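Local coordinates for protein hybrid kinase (Caulobacter vibrioides, PDB 6QRL) that probably acts as an ATP-dependent hybrid histidine kinase in a phosphorelay and binds cyclic di-GMP through the pseudo-receiver domain described here, at residues Pro3-Val9 with Ala29-Tyr34; Thr22-Ile26 with Leu101-Leu106; Ser73-Pro79 with Phe93-Lys99. All blocks are in the same frame, centred on the assembly; numbering follows the deposited sequence.

Contact 1: residues Pro3-Val9 with Ala29-Tyr34; sequences PLEGRNV and AGGRAY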
loop_
_atom_site.group_PDB
_atom_site.type_symbol
_atom_site.label_atom_id
_atom_site.label_comp_id
_atom_site.label_asym_id
_atom_site.label_seq_id
_atom_site.Cartn_x
_atom_site.Cartn_y
_atom_site.Cartn_z
ATOM N N PRO A 3 8.064 -13.257 8.871
ATOM C CA PRO A 3 7.266 -13.682 7.718
ATOM C C PRO A 3 7.448 -12.796 6.475
ATOM O O PRO A 3 7.083 -13.225 5.420
ATOM C CB PRO A 3 5.825 -13.622 8.255
ATOM C CG PRO A 3 5.874 -12.550 9.351
ATOM C CD PRO A 3 7.233 -12.761 9.984
ATOM N N LEU A 4 8.008 -11.590 6.621
ATOM C CA LEU A 4 8.270 -10.676 5.472
ATOM C C LEU A 4 9.760 -10.669 5.097
ATOM O O LEU A 4 10.170 -9.729 4.355
ATOM C CB LEU A 4 7.812 -9.255 5.823
ATOM C CG LEU A 4 6.309 -9.038 5.982
ATOM C CD1 LEU A 4 6.003 -7.548 6.116
ATOM C CD2 LEU A 4 5.527 -9.666 4.832
ATOM N N GLU A 5 10.561 -11.631 5.565
ATOM C CA GLU A 5 12.001 -11.694 5.172
ATOM C C GLU A 5 12.115 -11.608 3.635
ATOM O O GLU A 5 11.484 -12.396 2.949
ATOM C CB GLU A 5 12.691 -12.930 5.766
ATOM C CG GLU A 5 14.161 -13.098 5.363
ATOM C CD GLU A 5 15.159 -11.998 5.729
ATOM O OE1 GLU A 5 14.784 -11.026 6.452
ATOM O OE2 GLU A 5 16.343 -12.110 5.293
ATOM N N GLY A 6 12.884 -10.643 3.131
ATOM C CA GLY A 6 13.212 -10.506 1.701
ATOM C C GLY A 6 12.086 -9.836 0.928
ATOM O O GLY A 6 12.093 -9.970 -0.323
ATOM N N ARG A 7 11.107 -9.221 1.617
ATOM C CA ARG A 7 9.994 -8.515 0.935
ATOM C C ARG A 7 10.171 -7.000 1.075
ATOM O O ARG A 7 10.564 -6.542 2.169
ATOM C CB ARG A 7 8.655 -9.043 1.446
ATOM C CG ARG A 7 8.334 -10.423 0.875
ATOM C CD ARG A 7 7.774 -11.402 1.880
ATOM N NE ARG A 7 7.678 -12.792 1.407
ATOM C CZ ARG A 7 6.923 -13.223 0.388
ATOM N NH1 ARG A 7 6.176 -12.384 -0.313
ATOM N NH2 ARG A 7 6.916 -14.508 0.069
ATOM N N ASN A 8 9.897 -6.272 -0.008
ATOM C CA ASN A 8 9.917 -4.791 -0.051
ATOM C C ASN A 8 8.487 -4.259 0.072
ATOM O O ASN A 8 7.595 -4.757 -0.622
ATOM C CB ASN A 8 10.627 -4.309 -1.312
ATOM C CG ASN A 8 12.081 -4.713 -1.341
ATOM O OD1 ASN A 8 12.805 -4.556 -0.350
ATOM N ND2 ASN A 8 12.516 -5.210 -2.487
ATOM N N VAL A 9 8.279 -3.291 0.961
ATOM C CA VAL A 9 6.938 -2.685 1.208
ATOM C C VAL A 9 7.120 -1.174 1.325
ATOM O O VAL A 9 7.889 -0.750 2.224
ATOM C CB VAL A 9 6.277 -3.242 2.480
ATOM C CG1 VAL A 9 4.846 -2.744 2.590
ATOM C CG2 VAL A 9 6.362 -4.765 2.578
ATOM N N ALA A 29 8.537 -7.354 11.279
ATOM C CA ALA A 29 8.100 -8.581 10.574
ATOM C C ALA A 29 9.180 -9.084 9.597
ATOM O O ALA A 29 8.929 -10.104 8.932
ATOM C CB ALA A 29 6.796 -8.312 9.859
ATOM N N GLY A 30 10.347 -8.436 9.524
ATOM C CA GLY A 30 11.500 -8.868 8.708
ATOM C C GLY A 30 11.538 -8.242 7.320
ATOM O O GLY A 30 12.463 -8.555 6.567
ATOM N N GLY A 31 10.593 -7.368 6.973
ATOM C CA GLY A 31 10.540 -6.713 5.648
ATOM C C GLY A 31 11.464 -5.513 5.556
ATOM O O GLY A 31 12.022 -5.120 6.593
ATOM N N ARG A 32 11.608 -4.946 4.354
ATOM C CA ARG A 32 12.313 -3.653 4.119
ATOM C C ARG A 32 11.270 -2.585 3.787
ATOM O O ARG A 32 10.465 -2.829 2.852
ATOM C CB ARG A 32 13.335 -3.787 2.989
ATOM C CG ARG A 32 14.748 -4.127 3.459
ATOM C CD ARG A 32 15.844 -3.982 2.392
ATOM N NE ARG A 32 16.378 -5.291 2.016
ATOM C CZ ARG A 32 15.696 -6.274 1.405
ATOM N NH1 ARG A 32 14.428 -6.115 1.056
ATOM N NH2 ARG A 32 16.290 -7.428 1.152
ATOM N N ALA A 33 11.301 -1.462 4.521
ATOM C CA ALA A 33 10.292 -0.375 4.478
ATOM C C ALA A 33 10.803 0.788 3.623
ATOM O O ALA A 33 11.964 1.144 3.781
ATOM C CB ALA A 33 9.935 0.096 5.876
ATOM N N TYR A 34 9.952 1.336 2.759
ATOM C CA TYR A 34 10.224 2.504 1.877
ATOM C C TYR A 34 9.153 3.572 2.145
ATOM O O TYR A 34 8.044 3.438 1.629
ATOM C CB TYR A 34 10.329 2.079 0.399
ATOM C CG TYR A 34 11.472 1.123 0.186
ATOM C CD1 TYR A 34 11.278 -0.225 0.402
ATOM C CD2 TYR A 34 12.763 1.556 -0.106
ATOM C CE1 TYR A 34 12.320 -1.133 0.291
ATOM C CE2 TYR A 34 13.820 0.660 -0.215
ATOM C CZ TYR A 34 13.592 -0.696 -0.027
ATOM O OH TYR A 34 14.587 -1.627 -0.075
#
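The side chain of Leu4 lies against Ala29, with CD1 of Leu4 3.9 Å from CB of Ala29. The backbone fixes the same spot: Leu4 N donates to Ala29 O at 2.9 Å. Residues Leu4 to Arg7 then form a type II beta turn, closed by Arg7 N to Leu4 O at 2.9 Å. Gly6 has the positive phi that favours glycine in this turn. Across from it, Gly30 also has positive phi and ends the helix in a Schellman motif. Gly31 passes close to Leu4, and its CA is 3.3 Å from Leu4 O; a side chain there would crowd CB of Leu4. Beyond the turns the two segments pair as parallel strands. Arg32 N bonds to Arg7 O and Val9 N to Arg32 O, each at 2.9 Å, and Tyr34 N bonds to Val9 O at 3.0 Å. Asn8 and Arg32 share one face of the sheet. Asn8 OD1 accepts a weak bond from Tyr34 OH at 3.4 Å, while its ND2 bonds to Asp49. Val9 and Ala33 share the other face. The contact joins both strands of the beta-alpha-beta unit 8-12, 16-28 and 32-36. Helix 16-28 covers Val9 and Ala33 through Ile26, helix 103-111 packs on Leu4 and Val9, and strand 32-36 is the outermost strand on this side.

Contact 2: residues Thr22-Ile26 with Leu101-Leu106; sequences TARQI and LRAASL. With C2E (9,9'-[(2R,3R,3aS,5S,7aR,9R,10R,10aS,12S,14aR)-3,5,10,12-tetrahydroxy-5,12-dioxidooctahydro-2H,7H-difuro[3,2-d:3',2'-j][1,3,7,9,2,8]tetraoxadiphosphacyclododecine-2,9-diyl]bis(2-amino-1,9-dihydro-6H-purin-6-one)), chain C.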
loop_
_atom_site.group_PDB
_atom_site.type_symbol
_atom_site.label_atom_id
_atom_site.label_comp_id
_atom_site.label_asym_id
_atom_site.label_seq_id
_atom_site.Cartn_x
_atom_site.Cartn_y
_atom_site.Cartn_z
ATOM N N THR A 22 4.126 2.427 10.528
ATOM C CA THR A 22 3.983 1.362 9.508
ATOM C C THR A 22 5.382 0.864 9.130
ATOM O O THR A 22 5.562 -0.361 9.084
ATOM C CB THR A 22 3.174 1.833 8.296
ATOM O OG1 THR A 22 1.970 2.448 8.761
ATOM C CG2 THR A 22 2.828 0.702 7.357
ATOM N N ALA A 23 6.360 1.753 8.935
ATOM C CA ALA A 23 7.753 1.322 8.639
ATOM C C ALA A 23 8.289 0.439 9.785
ATOM O O ALA A 23 8.908 -0.618 9.501
ATOM C CB ALA A 23 8.655 2.498 8.387
ATOM N N ARG A 24 8.031 0.795 11.048
ATOM C CA ARG A 24 8.504 -0.033 12.195
ATOM C C ARG A 24 7.820 -1.415 12.172
ATOM O O ARG A 24 8.522 -2.397 12.444
ATOM C CB ARG A 24 8.329 0.727 13.514
ATOM C CG ARG A 24 9.261 1.929 13.649
ATOM C CD ARG A 24 9.210 2.559 15.043
ATOM N NE ARG A 24 8.942 3.999 15.086
ATOM C CZ ARG A 24 9.839 4.961 15.344
ATOM N NH1 ARG A 24 11.118 4.676 15.554
ATOM N NH2 ARG A 24 9.445 6.227 15.381
ATOM N N GLN A 25 6.523 -1.502 11.820
ATOM C CA GLN A 25 5.783 -2.792 11.723
ATOM C C GLN A 25 6.348 -3.625 10.577
ATOM O O GLN A 25 6.547 -4.831 10.801
ATOM C CB GLN A 25 4.284 -2.596 11.516
ATOM C CG GLN A 25 3.607 -2.088 12.773
ATOM C CD GLN A 25 2.149 -1.876 12.507
ATOM O OE1 GLN A 25 1.795 -1.325 11.468
ATOM N NE2 GLN A 25 1.307 -2.376 13.406
ATOM N N ILE A 26 6.654 -3.005 9.427
ATOM C CA ILE A 26 7.207 -3.747 8.258
ATOM C C ILE A 26 8.526 -4.384 8.698
ATOM O O ILE A 26 8.685 -5.576 8.465
ATOM C CB ILE A 26 7.375 -2.820 7.049
ATOM C CG1 ILE A 26 6.022 -2.449 6.440
ATOM C CG2 ILE A 26 8.312 -3.422 6.016
ATOM C CD1 ILE A 26 6.054 -1.195 5.600
ATOM N N LEU A 101 -3.324 -0.102 12.321
ATOM C CA LEU A 101 -2.942 -1.399 11.694
ATOM C C LEU A 101 -2.500 -2.423 12.745
ATOM O O LEU A 101 -1.697 -2.083 13.667
ATOM C CB LEU A 101 -1.780 -1.204 10.722
ATOM C CG LEU A 101 -1.942 -0.213 9.572
ATOM C CD1 LEU A 101 -1.001 -0.578 8.418
ATOM C CD2 LEU A 101 -3.380 -0.124 9.076
ATOM N N ARG A 102 -2.930 -3.660 12.567
ATOM C CA ARG A 102 -2.401 -4.847 13.282
ATOM C C ARG A 102 -1.274 -5.449 12.448
ATOM O O ARG A 102 -1.502 -5.689 11.249
ATOM C CB ARG A 102 -3.496 -5.900 13.460
ATOM C CG ARG A 102 -4.503 -5.544 14.538
ATOM C CD ARG A 102 -5.643 -6.535 14.507
ATOM N NE ARG A 102 -6.709 -6.099 15.389
ATOM C CZ ARG A 102 -7.888 -6.687 15.492
ATOM N NH1 ARG A 102 -8.142 -7.766 14.785
ATOM N NH2 ARG A 102 -8.783 -6.223 16.350
ATOM N N ALA A 103 -0.125 -5.717 13.060
ATOM C CA ALA A 103 1.038 -6.331 12.378
ATOM C C ALA A 103 0.590 -7.552 11.574
ATOM O O ALA A 103 0.968 -7.658 10.413
ATOM C CB ALA A 103 2.113 -6.701 13.381
ATOM N N ALA A 104 -0.153 -8.480 12.189
ATOM C CA ALA A 104 -0.556 -9.758 11.550
ATOM C C ALA A 104 -1.383 -9.485 10.283
ATOM O O ALA A 104 -1.242 -10.228 9.309
ATOM C CB ALA A 104 -1.318 -10.631 12.527
ATOM N N SER A 105 -2.216 -8.442 10.297
ATOM C CA SER A 105 -3.094 -8.085 9.160
ATOM C C SER A 105 -2.233 -7.503 8.044
ATOM O O SER A 105 -2.462 -7.849 6.867
ATOM C CB SER A 105 -4.181 -7.148 9.576
ATOM O OG SER A 105 -5.117 -7.778 10.430
ATOM N N LEU A 106 -1.288 -6.635 8.407
ATOM C CA LEU A 106 -0.347 -6.023 7.435
ATOM C C LEU A 106 0.393 -7.156 6.709
ATOM O O LEU A 106 0.402 -7.167 5.463
ATOM C CB LEU A 106 0.614 -5.082 8.171
ATOM C CG LEU A 106 1.608 -4.338 7.271
ATOM C CD1 LEU A 106 2.071 -3.039 7.937
ATOM C CD2 LEU A 106 2.798 -5.229 6.936
HETATM P P1 C2E C . -13.231 -7.065 8.714
HETATM O O2P C2E C . -12.402 -5.889 8.250
HETATM O O1P C2E C . -14.678 -7.149 8.334
HETATM O "O5'" C2E C . -12.543 -8.348 8.044
HETATM C "C5'" C2E C . -13.243 -9.592 8.083
HETATM C "C4'" C2E C . -12.386 -10.607 7.386
HETATM O "O4'" C2E C . -12.313 -10.294 5.982
HETATM C "C3'" C2E C . -10.934 -10.630 7.834
HETATM O "O3'" C2E C . -10.898 -11.418 9.037
HETATM C "C2'" C2E C . -10.216 -11.226 6.602
HETATM O "O2'" C2E C . -9.931 -12.599 6.768
HETATM C "C1'" C2E C . -11.198 -10.975 5.450
HETATM N N9 C2E C . -10.707 -10.132 4.359
HETATM C C8 C2E C . -11.063 -10.255 3.037
HETATM N N7 C2E C . -10.544 -9.321 2.277
HETATM C C5 C2E C . -9.821 -8.520 3.149
HETATM C C6 C2E C . -9.051 -7.361 2.895
HETATM O O6 C2E C . -8.883 -6.769 1.828
HETATM N N1 C2E C . -8.492 -6.848 4.065
HETATM C C2 C2E C . -8.631 -7.388 5.321
HETATM N N2 C2E C . -8.014 -6.739 6.322
HETATM N N3 C2E C . -9.355 -8.483 5.568
HETATM C C4 C2E C . -9.918 -8.998 4.442
HETATM P P11 C2E C . -9.824 -10.972 10.142
HETATM O O21 C2E C . -8.559 -10.697 9.384
HETATM O O11 C2E C . -9.823 -12.005 11.232
HETATM O O5A C2E C . -10.415 -9.623 10.772
HETATM C C5A C2E C . -11.531 -9.649 11.712
HETATM C C4A C2E C . -11.863 -8.235 12.120
HETATM O O4A C2E C . -10.826 -7.732 12.999
HETATM C C3A C2E C . -11.925 -7.207 10.995
HETATM O O3A C2E C . -13.186 -7.306 10.315
HETATM C C2A C2E C . -11.701 -5.907 11.763
HETATM O O2A C2E C . -12.780 -5.374 12.489
HETATM C C1A C2E C . -10.656 -6.339 12.792
HETATM N N91 C2E C . -9.314 -6.094 12.298
HETATM C C81 C2E C . -8.614 -6.937 11.473
HETATM N N71 C2E C . -7.447 -6.459 11.111
HETATM C C51 C2E C . -7.388 -5.221 11.736
HETATM C C61 C2E C . -6.353 -4.261 11.716
HETATM O O61 C2E C . -5.301 -4.292 11.062
HETATM N N11 C2E C . -6.685 -3.152 12.501
HETATM C C21 C2E C . -7.849 -2.997 13.218
HETATM N N21 C2E C . -7.946 -1.861 13.928
HETATM N N31 C2E C . -8.837 -3.887 13.219
HETATM C C41 C2E C . -8.534 -4.979 12.475
#
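Gln25 makes the main link between helix 16-28 and the start of helix 103-111. Its chi1 is m and its chi2 t, so the side chain extends toward the other segment. NE2 of Gln25 donates to Leu101 O at 3.0 Å, and OE1 of Gln25 lies 3.7 Å from CB of Leu101. Leu106 takes chi1 t and points its CD1 at the helix. That methyl is 3.9 Å from Thr22 CG2, 3.9 Å from Gln25 OE1 and 4.3 Å from Ile26 CG1. Thr22 is in the m rotamer. Its CG2 faces the two leucines, 4.2 Å from Leu101 CD1, while its OG1 bonds back to Val18 O within its own helix. The CA-to-CB bond of Arg102, at the N-cap position, points away from segment 22-26, and the chain is extended, with chi2 to chi4 near 180°. N91 of cyclic di-GMP lies over one face of its guanidinium, and Arg102 NH2 bonds to a second cyclic di-GMP molecule. Ser105, with chi1 m, donates from OG to N71 of the first ligand at 2.8 Å. Arg102 N donates to O61 of the same guanine at 2.9 Å. The peptide between Leu101 and Arg102 is therefore used at both ends: its carbonyl oxygen takes the Gln25 amide and its NH meets the nucleotide. This polar link ties helix 16-28 directly to the ligand-binding backbone, over a small apolar patch.

Contact 3: residues Ser73-Pro79 with Phe93-Lys99; sequences SVVLLTP and FSGYLIK. With C2E (9,9'-[(2R,3R,3aS,5S,7aR,9R,10R,10aS,12S,14aR)-3,5,10,12-tetrahydroxy-5,12-dioxidooctahydro-2H,7H-difuro[3,2-d:3',2'-j][1,3,7,9,2,8]tetraoxadiphosphacyclododecine-2,9-diyl]bis(2-amino-1,9-dihydro-6H-purin-6-one)), chain C.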
loop_
_atom_site.group_PDB
_atom_site.type_symbol
_atom_site.label_atom_id
_atom_site.label_comp_id
_atom_site.label_asym_id
_atom_site.label_seq_id
_atom_site.Cartn_x
_atom_site.Cartn_y
_atom_site.Cartn_z
ATOM N N SER A 73 -1.113 -3.046 -4.611
ATOM C CA SER A 73 -1.427 -1.954 -3.651
ATOM C C SER A 73 -2.527 -2.371 -2.693
ATOM O O SER A 73 -3.454 -3.051 -3.111
ATOM C CB SER A 73 -1.836 -0.696 -4.367
ATOM O OG SER A 73 -0.814 -0.251 -5.235
ATOM N N VAL A 74 -2.381 -1.945 -1.448
ATOM C CA VAL A 74 -3.337 -2.133 -0.329
ATOM C C VAL A 74 -3.666 -0.742 0.208
ATOM O O VAL A 74 -2.713 -0.007 0.504
ATOM C CB VAL A 74 -2.697 -2.999 0.763
ATOM C CG1 VAL A 74 -3.668 -3.281 1.879
ATOM C CG2 VAL A 74 -2.145 -4.299 0.201
ATOM N N VAL A 75 -4.942 -0.435 0.417
ATOM C CA VAL A 75 -5.355 0.905 0.894
ATOM C C VAL A 75 -5.523 0.864 2.424
ATOM O O VAL A 75 -6.116 -0.117 2.924
ATOM C CB VAL A 75 -6.628 1.376 0.164
ATOM C CG1 VAL A 75 -7.779 0.393 0.330
ATOM C CG2 VAL A 75 -7.069 2.756 0.615
ATOM N N LEU A 76 -5.093 1.918 3.121
ATOM C CA LEU A 76 -5.309 2.098 4.589
ATOM C C LEU A 76 -6.570 2.943 4.817
ATOM O O LEU A 76 -6.602 4.100 4.365
ATOM C CB LEU A 76 -4.095 2.808 5.203
ATOM C CG LEU A 76 -2.859 1.972 5.524
ATOM C CD1 LEU A 76 -2.636 0.832 4.558
ATOM C CD2 LEU A 76 -1.605 2.833 5.686
ATOM N N LEU A 77 -7.535 2.415 5.571
ATOM C CA LEU A 77 -8.884 2.996 5.773
ATOM C C LEU A 77 -9.145 3.175 7.267
ATOM O O LEU A 77 -8.665 2.340 8.058
ATOM C CB LEU A 77 -9.940 2.053 5.180
ATOM C CG LEU A 77 -9.873 1.833 3.667
ATOM C CD1 LEU A 77 -10.881 0.781 3.225
ATOM C CD2 LEU A 77 -10.151 3.126 2.936
ATOM N N THR A 78 -9.935 4.176 7.646
ATOM C CA THR A 78 -10.591 4.202 8.975
ATOM C C THR A 78 -11.766 3.228 8.927
ATOM O O THR A 78 -12.268 2.918 7.843
ATOM C CB THR A 78 -11.039 5.615 9.356
ATOM O OG1 THR A 78 -12.120 5.981 8.490
ATOM C CG2 THR A 78 -9.896 6.615 9.273
ATOM N N PRO A 79 -12.253 2.740 10.087
ATOM C CA PRO A 79 -13.467 1.927 10.118
ATOM C C PRO A 79 -14.674 2.617 9.478
ATOM O O PRO A 79 -15.482 1.929 8.859
ATOM C CB PRO A 79 -13.710 1.675 11.621
ATOM C CG PRO A 79 -12.362 1.884 12.268
ATOM C CD PRO A 79 -11.658 2.927 11.421
ATOM N N PHE A 93 -7.275 -1.921 -6.233
ATOM C CA PHE A 93 -6.622 -2.267 -4.946
ATOM C C PHE A 93 -6.791 -3.763 -4.645
ATOM O O PHE A 93 -7.860 -4.329 -4.841
ATOM C CB PHE A 93 -7.178 -1.415 -3.816
ATOM C CG PHE A 93 -6.536 -0.056 -3.749
ATOM C CD1 PHE A 93 -5.290 0.103 -3.152
ATOM C CD2 PHE A 93 -7.195 1.059 -4.221
ATOM C CE1 PHE A 93 -4.702 1.355 -3.062
ATOM C CE2 PHE A 93 -6.612 2.313 -4.119
ATOM C CZ PHE A 93 -5.364 2.457 -3.552
ATOM N N SER A 94 -5.735 -4.385 -4.153
ATOM C CA SER A 94 -5.700 -5.827 -3.809
ATOM C C SER A 94 -6.574 -6.083 -2.575
ATOM O O SER A 94 -7.228 -7.115 -2.496
ATOM C CB SER A 94 -4.271 -6.230 -3.537
ATOM O OG SER A 94 -4.184 -7.555 -3.036
ATOM N N GLY A 95 -6.556 -5.160 -1.627
ATOM C CA GLY A 95 -7.195 -5.306 -0.311
ATOM C C GLY A 95 -7.056 -4.019 0.486
ATOM O O GLY A 95 -6.586 -2.990 -0.051
ATOM N N TYR A 96 -7.501 -4.072 1.720
ATOM C CA TYR A 96 -7.522 -2.920 2.646
ATOM C C TYR A 96 -6.953 -3.383 3.991
ATOM O O TYR A 96 -6.927 -4.599 4.284
ATOM C CB TYR A 96 -8.940 -2.377 2.795
ATOM C CG TYR A 96 -9.885 -3.297 3.518
ATOM C CD1 TYR A 96 -10.680 -4.195 2.826
ATOM C CD2 TYR A 96 -9.956 -3.284 4.909
ATOM C CE1 TYR A 96 -11.514 -5.080 3.496
ATOM C CE2 TYR A 96 -10.804 -4.134 5.592
ATOM C CZ TYR A 96 -11.600 -5.022 4.885
ATOM O OH TYR A 96 -12.413 -5.863 5.577
ATOM N N LEU A 97 -6.510 -2.412 4.773
ATOM C CA LEU A 97 -6.110 -2.539 6.185
ATOM C C LEU A 97 -6.843 -1.437 6.939
ATOM O O LEU A 97 -6.923 -0.310 6.390
ATOM C CB LEU A 97 -4.593 -2.359 6.258
ATOM C CG LEU A 97 -3.790 -3.529 5.708
ATOM C CD1 LEU A 97 -2.315 -3.183 5.575
ATOM C CD2 LEU A 97 -3.999 -4.738 6.599
ATOM N N ILE A 98 -7.332 -1.740 8.134
ATOM C CA ILE A 98 -8.053 -0.787 9.018
ATOM C C ILE A 98 -7.031 -0.163 9.968
ATOM O O ILE A 98 -6.286 -0.913 10.615
ATOM C CB ILE A 98 -9.186 -1.501 9.778
ATOM C CG1 ILE A 98 -10.213 -2.136 8.833
ATOM C CG2 ILE A 98 -9.830 -0.556 10.784
ATOM C CD1 ILE A 98 -10.956 -1.129 7.957
ATOM N N LYS A 99 -6.998 1.173 10.016
ATOM C CA LYS A 99 -6.200 2.007 10.948
ATOM C C LYS A 99 -6.916 2.030 12.294
ATOM O O LYS A 99 -8.111 2.283 12.332
ATOM C CB LYS A 99 -6.029 3.422 10.387
ATOM C CG LYS A 99 -5.031 3.538 9.249
ATOM C CD LYS A 99 -4.921 4.959 8.653
ATOM C CE LYS A 99 -6.156 5.419 7.896
ATOM N NZ LYS A 99 -5.999 6.837 7.488
HETATM P P1 C2E C . -13.231 -7.065 8.714
HETATM O O2P C2E C . -12.402 -5.889 8.250
HETATM O O1P C2E C . -14.678 -7.149 8.334
HETATM O "O5'" C2E C . -12.543 -8.348 8.044
HETATM C "C5'" C2E C . -13.243 -9.592 8.083
HETATM C "C4'" C2E C . -12.386 -10.607 7.386
HETATM O "O4'" C2E C . -12.313 -10.294 5.982
HETATM C "C3'" C2E C . -10.934 -10.630 7.834
HETATM O "O3'" C2E C . -10.898 -11.418 9.037
HETATM C "C2'" C2E C . -10.216 -11.226 6.602
HETATM O "O2'" C2E C . -9.931 -12.599 6.768
HETATM C "C1'" C2E C . -11.198 -10.975 5.450
HETATM N N9 C2E C . -10.707 -10.132 4.359
HETATM C C8 C2E C . -11.063 -10.255 3.037
HETATM N N7 C2E C . -10.544 -9.321 2.277
HETATM C C5 C2E C . -9.821 -8.520 3.149
HETATM C C6 C2E C . -9.051 -7.361 2.895
HETATM O O6 C2E C . -8.883 -6.769 1.828
HETATM N N1 C2E C . -8.492 -6.848 4.065
HETATM C C2 C2E C . -8.631 -7.388 5.321
HETATM N N2 C2E C . -8.014 -6.739 6.322
HETATM N N3 C2E C . -9.355 -8.483 5.568
HETATM C C4 C2E C . -9.918 -8.998 4.442
HETATM P P11 C2E C . -9.824 -10.972 10.142
HETATM O O21 C2E C . -8.559 -10.697 9.384
HETATM O O11 C2E C . -9.823 -12.005 11.232
HETATM O O5A C2E C . -10.415 -9.623 10.772
HETATM C C5A C2E C . -11.531 -9.649 11.712
HETATM C C4A C2E C . -11.863 -8.235 12.120
HETATM O O4A C2E C . -10.826 -7.732 12.999
HETATM C C3A C2E C . -11.925 -7.207 10.995
HETATM O O3A C2E C . -13.186 -7.306 10.315
HETATM C C2A C2E C . -11.701 -5.907 11.763
HETATM O O2A C2E C . -12.780 -5.374 12.489
HETATM C C1A C2E C . -10.656 -6.339 12.792
HETATM N N91 C2E C . -9.314 -6.094 12.298
HETATM C C81 C2E C . -8.614 -6.937 11.473
HETATM N N71 C2E C . -7.447 -6.459 11.111
HETATM C C51 C2E C . -7.388 -5.221 11.736
HETATM C C61 C2E C . -6.353 -4.261 11.716
HETATM O O61 C2E C . -5.301 -4.292 11.062
HETATM N N11 C2E C . -6.685 -3.152 12.501
HETATM C C21 C2E C . -7.849 -2.997 13.218
HETATM N N21 C2E C . -7.946 -1.861 13.928
HETATM N N31 C2E C . -8.837 -3.887 13.219
HETATM C C41 C2E C . -8.534 -4.979 12.475
#
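One guanine of cyclic di-GMP bonds to the open edge of the sheet. Tyr96 N donates to O6 of the ligand at 3.0 Å, and Tyr96 O accepts from N1 at 2.7 Å and N2 at 3.1 Å. The sheet is that of the receiver fold, and strands 73-77 and 95-98 are the parallel pair of a beta-alpha-beta unit around helix 85-91. The backbone of Leu97 turns to strand 73-77: Leu97 N donates to Val75 O at 3.0 Å and Leu97 O accepts from Leu77 N at 2.9 Å. Ser94 N to Ser73 O and Lys99 N to Leu77 O, both 2.8 Å, extend the ladder at its ends. Gly95 suits the site, since a CB there would clash with O6. Val75 CB sits over the Phe93 ring in a CH-pi contact. Lys99 forms a salt bridge with Asp55, the predicted phosphorylation site. C6 of the guanine lies over one face of the Tyr96 ring, and Tyr96 OH donates to the phosphate oxygen O2P at 2.7 Å.

Overall arrangement
Contact 3 is the most buried of the three, and contacts 1 and 2 are partly buried. Contacts 1 and 3 hold opposite edges of one parallel sheet, with centres about 18 Å apart and no touch between them. Both are backbone ladders, but contact 1 adds glycine-rich turns and exposed polar side chains, and contact 3 adds apolar packing. Contact 2 joins two helices and rests on side chains instead. It touches contact 1 where Val9 CG1 meets Ile26 CD1 at 3.6 Å, and contact 3 where Ser105 O meets Leu97 CD2 at 3.5 Å. Contacts 2 and 3 share one cyclic di-GMP: Tyr96 binds one guanine, Arg102 and Ser105 the other, which Ile98 O also approaches.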